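URE2 protein (PDB 1G6W) represses nitrogen-utilization genes when nitrogen is plentiful by holding two GATA transcriptional activators in the cytoplasm, and also has glutathione peroxidase activity. Local coordinates at residues 7-12 against 58-63. Sequence-based numbering, arbitrary orientation.
Sequences SRITKF and HRAPEF
The backbones of T10 and E62 come nearest, with 6.1 Å between their CA atoms, where helix 7-12 lies beside the start of the short helix 61-64, for which A60 is the N-cap residue. I9 supplies the apolar half of the contact. Its CG2 is anti to the backbone N (chi1 -57° for CG1), which turns this methyl to the A60 methyl, 3.7 Å from I9 CG2 to A60 CB. The same I9 CG2 meets F63 at CB, 4.0 Å away, and not at the ring, which packs edge-to-face on F24. The polar half joins T10 to E62, whose chain bends at chi2 (74°) and brings the carboxylate across the threonine. T10 OG1 is 3.1 Å from E62 OE2, yet its single proton could instead go to Y6 O, one turn earlier, so the hydrogen bond to E62 is one of two possible uses of that proton. The other carboxylate oxygen, E62 OE1, rests against T10 CG2 at 3.4 Å. I9 also touches I49 of strand 46-50 and L51. The contact thus packs the helix near the start of the globular region against the loop and short helix after strand 46-50 of the thioredoxin-like GST N-terminal domain; segment 58-63 also holds H58, a glutathione-binding residue.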
loop_
_atom_site.group_PDB
_atom_site.type_symbol
_atom_site.label_atom_id
_atom_site.label_comp_id
_atom_site.label_asym_id
_atom_site.label_seq_id
_atom_site.Cartn_x
_atom_site.Cartn_y
_atom_site.Cartn_z
ATOM N N SER B 7 5.050 -26.223 -16.509
ATOM C CA SER B 7 4.002 -26.984 -17.181
ATOM C C SER B 7 2.736 -27.039 -16.317
ATOM O O SER B 7 1.619 -26.949 -16.826
ATOM C CB SER B 7 4.510 -28.401 -17.472
ATOM O OG SER B 7 3.539 -29.181 -18.143
ATOM N N ARG B 8 2.921 -27.178 -15.007
ATOM C CA ARG B 8 1.806 -27.242 -14.064
ATOM C C ARG B 8 1.003 -25.937 -14.027
ATOM O O ARG B 8 -0.223 -25.952 -14.025
ATOM C CB ARG B 8 2.333 -27.556 -12.658
ATOM C CG ARG B 8 1.251 -27.605 -11.591
ATOM C CD ARG B 8 1.819 -27.812 -10.189
ATOM N NE ARG B 8 2.715 -26.735 -9.770
ATOM C CZ ARG B 8 2.931 -26.401 -8.500
ATOM N NH1 ARG B 8 2.313 -27.053 -7.526
ATOM N NH2 ARG B 8 3.774 -25.424 -8.199
ATOM N N ILE B 9 1.706 -24.811 -13.993
ATOM C CA ILE B 9 1.063 -23.504 -13.945
ATOM C C ILE B 9 0.292 -23.221 -15.230
ATOM O O ILE B 9 -0.817 -22.677 -15.199
ATOM C CB ILE B 9 2.113 -22.391 -13.716
ATOM C CG1 ILE B 9 2.887 -22.674 -12.424
ATOM C CG2 ILE B 9 1.437 -21.025 -13.657
ATOM C CD1 ILE B 9 2.000 -22.915 -11.221
ATOM N N THR B 10 0.879 -23.600 -16.362
ATOM C CA THR B 10 0.243 -23.388 -17.651
ATOM C C THR B 10 -0.995 -24.266 -17.781
ATOM O O THR B 10 -1.961 -23.895 -18.444
ATOM C CB THR B 10 1.215 -23.689 -18.802
ATOM O OG1 THR B 10 2.336 -22.801 -18.715
ATOM C CG2 THR B 10 0.529 -23.493 -20.146
ATOM N N LYS B 11 -0.965 -25.431 -17.142
ATOM C CA LYS B 11 -2.100 -26.350 -17.175
ATOM C C LYS B 11 -3.265 -25.738 -16.406
ATOM O O LYS B 11 -4.412 -25.771 -16.854
ATOM C CB LYS B 11 -1.716 -27.690 -16.532
ATOM C CG LYS B 11 -0.870 -28.608 -17.412
ATOM C CD LYS B 11 0.034 -29.537 -16.583
ATOM C CE LYS B 11 -0.733 -30.371 -15.556
ATOM N NZ LYS B 11 0.187 -31.200 -14.714
ATOM N N PHE B 12 -2.953 -25.175 -15.244
ATOM C CA PHE B 12 -3.950 -24.560 -14.377
ATOM C C PHE B 12 -4.824 -23.537 -15.092
ATOM O O PHE B 12 -6.052 -23.623 -15.047
ATOM C CB PHE B 12 -3.265 -23.884 -13.186
ATOM C CG PHE B 12 -4.219 -23.213 -12.241
ATOM C CD1 PHE B 12 -4.928 -23.956 -11.309
ATOM C CD2 PHE B 12 -4.432 -21.842 -12.307
ATOM C CE1 PHE B 12 -5.835 -23.343 -10.454
ATOM C CE2 PHE B 12 -5.337 -21.220 -11.458
ATOM C CZ PHE B 12 -6.040 -21.973 -10.529
ATOM N N HIS B 58 6.959 -18.616 -11.802
ATOM C CA HIS B 58 6.487 -17.241 -11.770
ATOM C C HIS B 58 6.756 -16.576 -13.121
ATOM O O HIS B 58 6.358 -15.434 -13.353
ATOM C CB HIS B 58 7.218 -16.483 -10.671
ATOM C CG HIS B 58 8.702 -16.637 -10.737
ATOM N ND1 HIS B 58 9.554 -15.572 -10.928
ATOM C CD2 HIS B 58 9.484 -17.740 -10.670
ATOM C CE1 HIS B 58 10.800 -16.011 -10.978
ATOM N NE2 HIS B 58 10.784 -17.324 -10.825
ATOM N N ARG B 59 7.433 -17.303 -14.004
ATOM C CA ARG B 59 7.764 -16.801 -15.331
ATOM C C ARG B 59 6.781 -17.329 -16.364
ATOM O O ARG B 59 6.867 -16.996 -17.542
ATOM C CB ARG B 59 9.187 -17.220 -15.717
ATOM C CG ARG B 59 10.277 -16.736 -14.755
ATOM C CD ARG B 59 11.652 -17.312 -15.115
ATOM N NE ARG B 59 12.156 -16.816 -16.396
ATOM C CZ ARG B 59 13.297 -17.212 -16.959
ATOM N NH1 ARG B 59 14.058 -18.119 -16.354
ATOM N NH2 ARG B 59 13.681 -16.695 -18.123
ATOM N N ALA B 60 5.844 -18.158 -15.918
ATOM C CA ALA B 60 4.844 -18.721 -16.817
ATOM C C ALA B 60 3.995 -17.609 -17.443
ATOM O O ALA B 60 3.283 -16.893 -16.742
ATOM C CB ALA B 60 3.955 -19.694 -16.058
ATOM N N PRO B 61 4.062 -17.457 -18.775
ATOM C CA PRO B 61 3.300 -16.427 -19.493
ATOM C C PRO B 61 1.873 -16.249 -18.976
ATOM O O PRO B 61 1.439 -15.130 -18.711
ATOM C CB PRO B 61 3.340 -16.919 -20.936
ATOM C CG PRO B 61 4.684 -17.552 -21.015
ATOM C CD PRO B 61 4.764 -18.339 -19.726
ATOM N N GLU B 62 1.153 -17.354 -18.828
ATOM C CA GLU B 62 -0.221 -17.307 -18.343
ATOM C C GLU B 62 -0.283 -16.680 -16.962
ATOM O O GLU B 62 -1.247 -15.989 -16.634
ATOM C CB GLU B 62 -0.828 -18.713 -18.297
ATOM C CG GLU B 62 -0.885 -19.423 -19.648
ATOM C CD GLU B 62 0.477 -19.906 -20.133
ATOM O OE1 GLU B 62 0.568 -20.321 -21.316
ATOM O OE2 GLU B 62 1.451 -19.878 -19.339
ATOM N N PHE B 63 0.743 -16.920 -16.153
ATOM C CA PHE B 63 0.794 -16.360 -14.811
ATOM C C PHE B 63 1.070 -14.859 -14.860
ATOM O O PHE B 63 0.425 -14.074 -14.159
ATOM C CB PHE B 63 1.886 -17.035 -13.981
ATOM C CG PHE B 63 1.963 -16.528 -12.567
ATOM C CD1 PHE B 63 1.001 -16.890 -11.631
ATOM C CD2 PHE B 63 2.972 -15.661 -12.179
ATOM C CE1 PHE B 63 1.045 -16.392 -10.332
ATOM C CE2 PHE B 63 3.022 -15.159 -10.885
ATOM C CZ PHE B 63 2.054 -15.526 -9.960
#